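PDB 3U2R: regulatory protein MarR from Planctomyces limnophilus, which probably binds DNA as a winged helix-turn-helix transcription factor of the MarR family. Local coordinates for residues L82-R94 and V104-L116. Sequence-based numbering, arbitrary orientation.
Sequences LIDRLDDRGLVLR and VEVALTDAGLKLL
Arg94 meets Val104 and Val106 across two antiparallel strands and can be followed outward atom by atom. Its CB and CG both lie against Val104 CG1, the latter at 3.6 Å, while CG also sits beside Val106 CG2. CD and NE continue past the same Val104 methyl, because the chain is extended from CG to NE. At the tip, NH1 and NH2 reach back to helix 78-88 and converge end-on on a single oxygen, Asp84 OD1; NH2 is 2.7 Å from it. That oxygen lies nearly in the guanidinium plane but is approached on its anti side, and a second, long salt bridge runs from NH2 to Asp87 OD2.

Strand pairing is documented by Leu93 N to Ala107 O at 2.8 Å and by the return bond from Ala107 N to Leu93 O. These strands, 92-97 and 103-108, form the hairpin that is the wing of the MarR winged helix-turn-helix fold. On the face shared with Arg94, Val106 packs by CG1 against Val92 CB at 3.7 Å and against Ile83 CG2; Ile68 of helix 65-71 also touches it.

Where the wing gives way to helix 110-148, Thr109 is the N-cap. With chi1 at 59°, OG1 lies between the backbone N and carbonyl carbon, from where it donates to Gly90 O (2.8 Å) and accepts from Gly112 N (3.2 Å). Gly90 follows helix 78-88 in a Schellman motif, so the bond from Thr109 OG1 to Gly90 O ties the end of that helix to the start of helix 110-148. Beyond it, the Leu91 and Leu115 side chains cross, CD1 of Leu91 lying 3.7 Å from CD2 of Leu115.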
ATOM      1  N   LEU A  82     -37.487  -3.617  -5.871  1.00 66.15           N
ATOM      2  CA  LEU A  82     -36.494  -3.252  -4.862  1.00 64.81           C
ATOM      3  C   LEU A  82     -37.206  -2.600  -3.640  1.00 63.31           C
ATOM      4  O   LEU A  82     -37.016  -3.045  -2.521  1.00 60.01           O
ATOM      5  CB  LEU A  82     -35.528  -2.295  -5.557  1.00 65.70           C
ATOM      6  CG  LEU A  82     -34.445  -1.601  -4.816  1.00 69.06           C
ATOM      7  CD1 LEU A  82     -33.355  -1.165  -5.793  1.00 70.85           C
ATOM      8  CD2 LEU A  82     -34.942  -0.348  -4.106  1.00 68.10           C
ATOM      9  N   ILE A  83     -38.064  -1.604  -3.885  1.00 58.21           N
ATOM     10  CA  ILE A  83     -38.775  -0.883  -2.843  1.00 55.83           C
ATOM     11  C   ILE A  83     -39.845  -1.795  -2.227  1.00 58.93           C
ATOM     12  O   ILE A  83     -40.062  -1.686  -1.029  1.00 58.10           O
ATOM     13  CB  ILE A  83     -39.362   0.471  -3.392  1.00 59.14           C
ATOM     14  CG1 ILE A  83     -38.228   1.496  -3.554  1.00 58.89           C
ATOM     15  CG2 ILE A  83     -40.453   1.107  -2.457  1.00 58.85           C
ATOM     16  CD1 ILE A  83     -38.613   2.686  -4.345  1.00 66.55           C
ATOM     17  N   ASP A  84     -40.514  -2.667  -3.033  1.00 54.08           N
ATOM     18  CA  ASP A  84     -41.502  -3.645  -2.560  1.00 53.86           C
ATOM     19  C   ASP A  84     -40.903  -4.467  -1.430  1.00 57.93           C
ATOM     20  O   ASP A  84     -41.569  -4.699  -0.439  1.00 57.34           O
ATOM     21  CB  ASP A  84     -41.933  -4.647  -3.689  1.00 57.46           C
ATOM     22  CG  ASP A  84     -42.854  -4.193  -4.809  1.00 70.80           C
ATOM     23  OD1 ASP A  84     -43.367  -3.041  -4.739  1.00 67.44           O
ATOM     24  OD2 ASP A  84     -43.107  -5.019  -5.753  1.00 78.87           O
ATOM     25  N   ARG A  85     -39.661  -4.959  -1.615  1.00 53.70           N
ATOM     26  CA  ARG A  85     -38.966  -5.743  -0.589  1.00 55.12           C
ATOM     27  C   ARG A  85     -38.771  -4.910   0.657  1.00 56.56           C
ATOM     28  O   ARG A  85     -39.041  -5.391   1.760  1.00 57.82           O
ATOM     29  CB  ARG A  85     -37.600  -6.247  -1.097  1.00 60.85           C
ATOM     30  CG  ARG A  85     -37.728  -7.385  -2.112  1.00 79.28           C
ATOM     31  CD  ARG A  85     -36.365  -7.888  -2.561  1.00 97.84           C
ATOM     32  NE  ARG A  85     -35.829  -7.119  -3.687  1.00106.05           N
ATOM     33  CZ  ARG A  85     -34.570  -7.175  -4.121  1.00115.91           C
ATOM     34  NH1 ARG A  85     -33.680  -7.965  -3.518  1.00107.16           N
ATOM     35  NH2 ARG A  85     -34.184  -6.428  -5.150  1.00 86.37           N
ATOM     36  N   LEU A  86     -38.329  -3.648   0.489  1.00 48.70           N
ATOM     37  CA  LEU A  86     -38.161  -2.729   1.631  1.00 46.07           C
ATOM     38  C   LEU A  86     -39.497  -2.433   2.332  1.00 49.07           C
ATOM     39  O   LEU A  86     -39.528  -2.373   3.555  1.00 50.26           O
ATOM     40  CB  LEU A  86     -37.508  -1.404   1.219  1.00 44.09           C
ATOM     41  CG  LEU A  86     -36.120  -1.514   0.622  1.00 47.30           C
ATOM     42  CD1 LEU A  86     -35.623  -0.132   0.289  1.00 45.70           C
ATOM     43  CD2 LEU A  86     -35.188  -2.291   1.593  1.00 45.86           C
ATOM     44  N   ASP A  87     -40.564  -2.254   1.588  1.00 47.33           N
ATOM     45  CA  ASP A  87     -41.960  -2.086   2.145  1.00 46.03           C
ATOM     46  C   ASP A  87     -42.406  -3.332   2.876  1.00 53.65           C
ATOM     47  O   ASP A  87     -42.931  -3.224   3.989  1.00 55.26           O
ATOM     48  CB  ASP A  87     -42.953  -1.816   1.028  1.00 49.84           C
ATOM     49  CG  ASP A  87     -44.212  -1.079   1.473  1.00 60.14           C
ATOM     50  OD1 ASP A  87     -44.705  -1.361   2.559  1.00 57.94           O
ATOM     51  OD2 ASP A  87     -44.708  -0.234   0.714  1.00 70.01           O
ATOM     52  N   ASP A  88     -42.134  -4.536   2.325  1.00 49.66           N
ATOM     53  CA  ASP A  88     -42.585  -5.744   3.018  1.00 50.26           C
ATOM     54  C   ASP A  88     -41.882  -5.910   4.335  1.00 53.91           C
ATOM     55  O   ASP A  88     -42.463  -6.437   5.260  1.00 52.39           O
ATOM     56  CB  ASP A  88     -42.370  -6.997   2.153  1.00 54.29           C
ATOM     57  CG  ASP A  88     -43.234  -7.017   0.910  1.00 69.20           C
ATOM     58  OD1 ASP A  88     -44.339  -6.393   0.931  1.00 69.29           O
ATOM     59  OD2 ASP A  88     -42.812  -7.637  -0.090  1.00 82.31           O
ATOM     60  N   ARG A  89     -40.614  -5.466   4.413  1.00 53.17           N
ATOM     61  CA  ARG A  89     -39.834  -5.524   5.637  1.00 52.54           C
ATOM     62  C   ARG A  89     -40.196  -4.382   6.641  1.00 53.88           C
ATOM     63  O   ARG A  89     -39.594  -4.318   7.715  1.00 53.78           O
ATOM     64  CB  ARG A  89     -38.341  -5.426   5.321  1.00 55.22           C
ATOM     65  CG  ARG A  89     -37.784  -6.452   4.315  1.00 74.90           C
ATOM     66  CD  ARG A  89     -36.933  -7.539   4.921  1.00 78.29           C
ATOM     67  NE  ARG A  89     -35.780  -7.072   5.707  1.00 64.37           N
ATOM     68  CZ  ARG A  89     -34.528  -6.914   5.276  1.00 73.80           C
ATOM     69  NH1 ARG A  89     -34.219  -7.122   3.994  1.00 62.20           N
ATOM     70  NH2 ARG A  89     -33.575  -6.540   6.121  1.00 60.95           N
ATOM     71  N   GLY A  90     -41.141  -3.501   6.311  1.00 48.62           N
ATOM     72  CA  GLY A  90     -41.520  -2.393   7.196  1.00 45.32           C
ATOM     73  C   GLY A  90     -40.415  -1.342   7.257  1.00 46.91           C
ATOM     74  O   GLY A  90     -40.322  -0.590   8.206  1.00 45.24           O
ATOM     75  N   LEU A  91     -39.498  -1.312   6.281  1.00 46.07           N
ATOM     76  CA  LEU A  91     -38.364  -0.376   6.345  1.00 43.84           C
ATOM     77  C   LEU A  91     -38.682   0.978   5.695  1.00 47.94           C
ATOM     78  O   LEU A  91     -37.970   1.959   5.954  1.00 46.75           O
ATOM     79  CB  LEU A  91     -37.121  -0.995   5.681  1.00 43.36           C
ATOM     80  CG  LEU A  91     -36.591  -2.249   6.341  1.00 47.27           C
ATOM     81  CD1 LEU A  91     -35.500  -2.808   5.498  1.00 47.70           C
ATOM     82  CD2 LEU A  91     -36.061  -1.995   7.775  1.00 47.79           C
ATOM     83  N   VAL A  92     -39.682   1.005   4.807  1.00 45.15           N
ATOM     84  CA  VAL A  92     -40.153   2.205   4.118  1.00 44.44           C
ATOM     85  C   VAL A  92     -41.672   2.226   4.122  1.00 48.67           C
ATOM     86  O   VAL A  92     -42.271   1.194   4.334  1.00 49.10           O
ATOM     87  CB  VAL A  92     -39.631   2.326   2.707  1.00 47.39           C
ATOM     88  CG1 VAL A  92     -38.120   2.318   2.683  1.00 46.67           C
ATOM     89  CG2 VAL A  92     -40.230   1.246   1.799  1.00 48.69           C
ATOM     90  N   LEU A  93     -42.272   3.401   3.979  1.00 45.88           N
ATOM     91  CA  LEU A  93     -43.730   3.566   3.940  1.00 45.69           C
ATOM     92  C   LEU A  93     -44.133   4.244   2.624  1.00 49.24           C
ATOM     93  O   LEU A  93     -43.661   5.325   2.316  1.00 45.26           O
ATOM     94  CB  LEU A  93     -44.209   4.374   5.130  1.00 45.67           C
ATOM     95  CG  LEU A  93     -45.728   4.492   5.254  1.00 53.01           C
ATOM     96  CD1 LEU A  93     -46.360   3.172   5.546  1.00 52.61           C
ATOM     97  CD2 LEU A  93     -46.100   5.458   6.252  1.00 54.38           C
ATOM     98  N   ARG A  94     -45.022   3.624   1.875  1.00 49.44           N
ATOM     99  CA  ARG A  94     -45.507   4.199   0.622  1.00 51.06           C
ATOM    100  C   ARG A  94     -46.748   5.024   0.818  1.00 53.75           C
ATOM    101  O   ARG A  94     -47.641   4.662   1.589  1.00 55.23           O
ATOM    102  CB  ARG A  94     -45.805   3.102  -0.395  1.00 53.38           C
ATOM    103  CG  ARG A  94     -44.568   2.576  -1.060  1.00 64.05           C
ATOM    104  CD  ARG A  94     -44.924   1.397  -1.961  1.00 77.06           C
ATOM    105  NE  ARG A  94     -43.862   1.045  -2.898  1.00 83.71           N
ATOM    106  CZ  ARG A  94     -43.621  -0.173  -3.376  1.00101.06           C
ATOM    107  NH1 ARG A  94     -42.638  -0.368  -4.244  1.00 91.25           N
ATOM    108  NH2 ARG A  94     -44.348  -1.212  -2.974  1.00 90.67           N
ATOM    109  N   VAL A 104     -46.216   7.453  -6.312  1.00 58.10           N
ATOM    110  CA  VAL A 104     -46.038   6.808  -5.031  1.00 55.97           C
ATOM    111  C   VAL A 104     -44.818   7.454  -4.359  1.00 56.39           C
ATOM    112  O   VAL A 104     -43.718   7.365  -4.894  1.00 56.12           O
ATOM    113  CB  VAL A 104     -45.906   5.264  -5.175  1.00 59.36           C
ATOM    114  CG1 VAL A 104     -45.608   4.606  -3.806  1.00 59.07           C
ATOM    115  CG2 VAL A 104     -47.160   4.679  -5.802  1.00 61.17           C
ATOM    116  N   GLU A 105     -45.035   8.170  -3.252  1.00 52.68           N
ATOM    117  CA  GLU A 105     -43.964   8.754  -2.458  1.00 53.59           C
ATOM    118  C   GLU A 105     -43.559   7.716  -1.430  1.00 56.40           C
ATOM    119  O   GLU A 105     -44.413   6.992  -0.926  1.00 54.56           O
ATOM    120  CB  GLU A 105     -44.386  10.063  -1.777  1.00 56.86           C
ATOM    121  CG  GLU A 105     -44.600  11.177  -2.780  1.00 70.03           C
ATOM    122  CD  GLU A 105     -44.695  12.541  -2.131  1.00100.25           C
ATOM    123  OE1 GLU A 105     -45.567  12.709  -1.250  1.00104.93           O
ATOM    124  OE2 GLU A 105     -43.880  13.430  -2.479  1.00 98.23           O
ATOM    125  N   VAL A 106     -42.264   7.582  -1.193  1.00 53.80           N
ATOM    126  CA  VAL A 106     -41.708   6.595  -0.268  1.00 51.21           C
ATOM    127  C   VAL A 106     -40.892   7.353   0.759  1.00 52.21           C
ATOM    128  O   VAL A 106     -40.053   8.144   0.350  1.00 49.65           O
ATOM    129  CB  VAL A 106     -40.807   5.608  -1.080  1.00 53.68           C
ATOM    130  CG1 VAL A 106     -40.325   4.446  -0.207  1.00 51.45           C
ATOM    131  CG2 VAL A 106     -41.543   5.091  -2.311  1.00 53.60           C
ATOM    132  N   ALA A 107     -41.085   7.066   2.056  1.00 45.61           N
ATOM    133  CA  ALA A 107     -40.326   7.648   3.145  1.00 43.39           C
ATOM    134  C   ALA A 107     -39.740   6.520   4.017  1.00 46.74           C
ATOM    135  O   ALA A 107     -40.280   5.394   4.107  1.00 45.01           O
ATOM    136  CB  ALA A 107     -41.257   8.554   3.979  1.00 45.22           C
ATOM    137  N   LEU A 108     -38.682   6.843   4.724  1.00 44.82           N
ATOM    138  CA  LEU A 108     -38.126   5.891   5.692  1.00 44.73           C
ATOM    139  C   LEU A 108     -39.056   5.783   6.888  1.00 43.37           C
ATOM    140  O   LEU A 108     -39.756   6.739   7.172  1.00 41.35           O
ATOM    141  CB  LEU A 108     -36.771   6.372   6.249  1.00 46.52           C
ATOM    142  CG  LEU A 108     -35.469   5.937   5.704  1.00 54.59           C
ATOM    143  CD1 LEU A 108     -34.393   6.251   6.712  1.00 57.64           C
ATOM    144  CD2 LEU A 108     -35.433   4.467   5.326  1.00 56.23           C
ATOM    145  N   THR A 109     -39.067   4.636   7.558  1.00 42.14           N
ATOM    146  CA  THR A 109     -39.789   4.385   8.838  1.00 42.44           C
ATOM    147  C   THR A 109     -38.781   4.410   9.953  1.00 45.99           C
ATOM    148  O   THR A 109     -37.576   4.438   9.683  1.00 44.97           O
ATOM    149  CB  THR A 109     -40.453   3.024   8.816  1.00 47.55           C
ATOM    150  OG1 THR A 109     -39.428   2.053   8.623  1.00 40.24           O
ATOM    151  CG2 THR A 109     -41.483   2.911   7.737  1.00 41.27           C
ATOM    152  N   ASP A 110     -39.229   4.271  11.193  1.00 43.67           N
ATOM    153  CA  ASP A 110     -38.284   4.164  12.312  1.00 42.50           C
ATOM    154  C   ASP A 110     -37.385   2.949  12.174  1.00 44.72           C
ATOM    155  O   ASP A 110     -36.212   3.011  12.537  1.00 43.06           O
ATOM    156  CB  ASP A 110     -39.008   4.064  13.646  1.00 43.64           C
ATOM    157  CG  ASP A 110     -39.640   5.371  14.118  1.00 53.47           C
ATOM    158  OD1 ASP A 110     -39.501   6.393  13.414  1.00 55.43           O
ATOM    159  OD2 ASP A 110     -40.171   5.394  15.231  1.00 60.85           O
ATOM    160  N   ALA A 111     -37.936   1.838  11.673  1.00 39.50           N
ATOM    161  CA  ALA A 111     -37.145   0.626  11.533  1.00 40.09           C
ATOM    162  C   ALA A 111     -36.153   0.720  10.401  1.00 45.67           C
ATOM    163  O   ALA A 111     -35.101   0.109  10.519  1.00 50.21           O
ATOM    164  CB  ALA A 111     -38.051  -0.573  11.339  1.00 41.72           C
ATOM    165  N   GLY A 112     -36.403   1.545   9.374  1.00 41.74           N
ATOM    166  CA  GLY A 112     -35.398   1.792   8.334  1.00 41.41           C
ATOM    167  C   GLY A 112     -34.279   2.674   8.855  1.00 46.14           C
ATOM    168  O   GLY A 112     -33.114   2.510   8.468  1.00 46.61           O
ATOM    169  N   LEU A 113     -34.621   3.644   9.744  1.00 44.46           N
ATOM    170  CA  LEU A 113     -33.607   4.482  10.389  1.00 45.40           C
ATOM    171  C   LEU A 113     -32.722   3.590  11.295  1.00 45.96           C
ATOM    172  O   LEU A 113     -31.486   3.692  11.280  1.00 46.56           O
ATOM    173  CB  LEU A 113     -34.229   5.615  11.232  1.00 47.00           C
ATOM    174  CG  LEU A 113     -34.848   6.762  10.431  1.00 55.22           C
ATOM    175  CD1 LEU A 113     -35.685   7.645  11.329  1.00 58.33           C
ATOM    176  CD2 LEU A 113     -33.747   7.645   9.786  1.00 62.61           C
ATOM    177  N   LYS A 114     -33.359   2.734  12.081  1.00 53.40           N
ATOM    178  CA  LYS A 114     -32.620   1.835  12.960  1.00 52.35           C
ATOM    179  C   LYS A 114     -31.700   0.952  12.132  1.00 54.31           C
ATOM    180  O   LYS A 114     -30.551   0.730  12.527  1.00 52.68           O
ATOM    181  CB  LYS A 114     -33.581   0.981  13.785  1.00 57.67           C
ATOM    182  CG  LYS A 114     -32.958  -0.171  14.604  1.00 72.62           C
ATOM    183  CD  LYS A 114     -32.720   0.194  16.032  1.00 87.52           C
ATOM    184  CE  LYS A 114     -32.128  -0.969  16.800  1.00 82.17           C
ATOM    185  NZ  LYS A 114     -30.652  -0.853  16.886  1.00 89.13           N
ATOM    186  N   LEU A 115     -32.190   0.428  11.018  1.00 48.01           N
ATOM    187  CA  LEU A 115     -31.346  -0.453  10.221  1.00 48.26           C
ATOM    188  C   LEU A 115     -30.117   0.289   9.720  1.00 51.11           C
ATOM    189  O   LEU A 115     -29.004  -0.230   9.791  1.00 52.00           O
ATOM    190  CB  LEU A 115     -32.122  -1.087   9.050  1.00 47.96           C
ATOM    191  CG  LEU A 115     -31.307  -1.943   8.119  1.00 52.13           C
ATOM    192  CD1 LEU A 115     -30.653  -3.177   8.879  1.00 54.39           C
ATOM    193  CD2 LEU A 115     -32.161  -2.396   7.004  1.00 51.08           C
ATOM    194  N   LEU A 116     -30.293   1.510   9.262  1.00 47.71           N
ATOM    195  CA  LEU A 116     -29.151   2.325   8.818  1.00 44.64           C
ATOM    196  C   LEU A 116     -28.193   2.626  10.003  1.00 49.47           C
ATOM    197  O   LEU A 116     -27.014   2.540   9.807  1.00 48.62           O
ATOM    198  CB  LEU A 116     -29.634   3.635   8.180  1.00 43.13           C
ATOM    199  CG  LEU A 116     -30.288   3.546   6.842  1.00 46.08           C
ATOM    200  CD1 LEU A 116     -30.699   4.913   6.385  1.00 48.17           C
ATOM    201  CD2 LEU A 116     -29.383   2.969   5.830  1.00 45.40           C
TER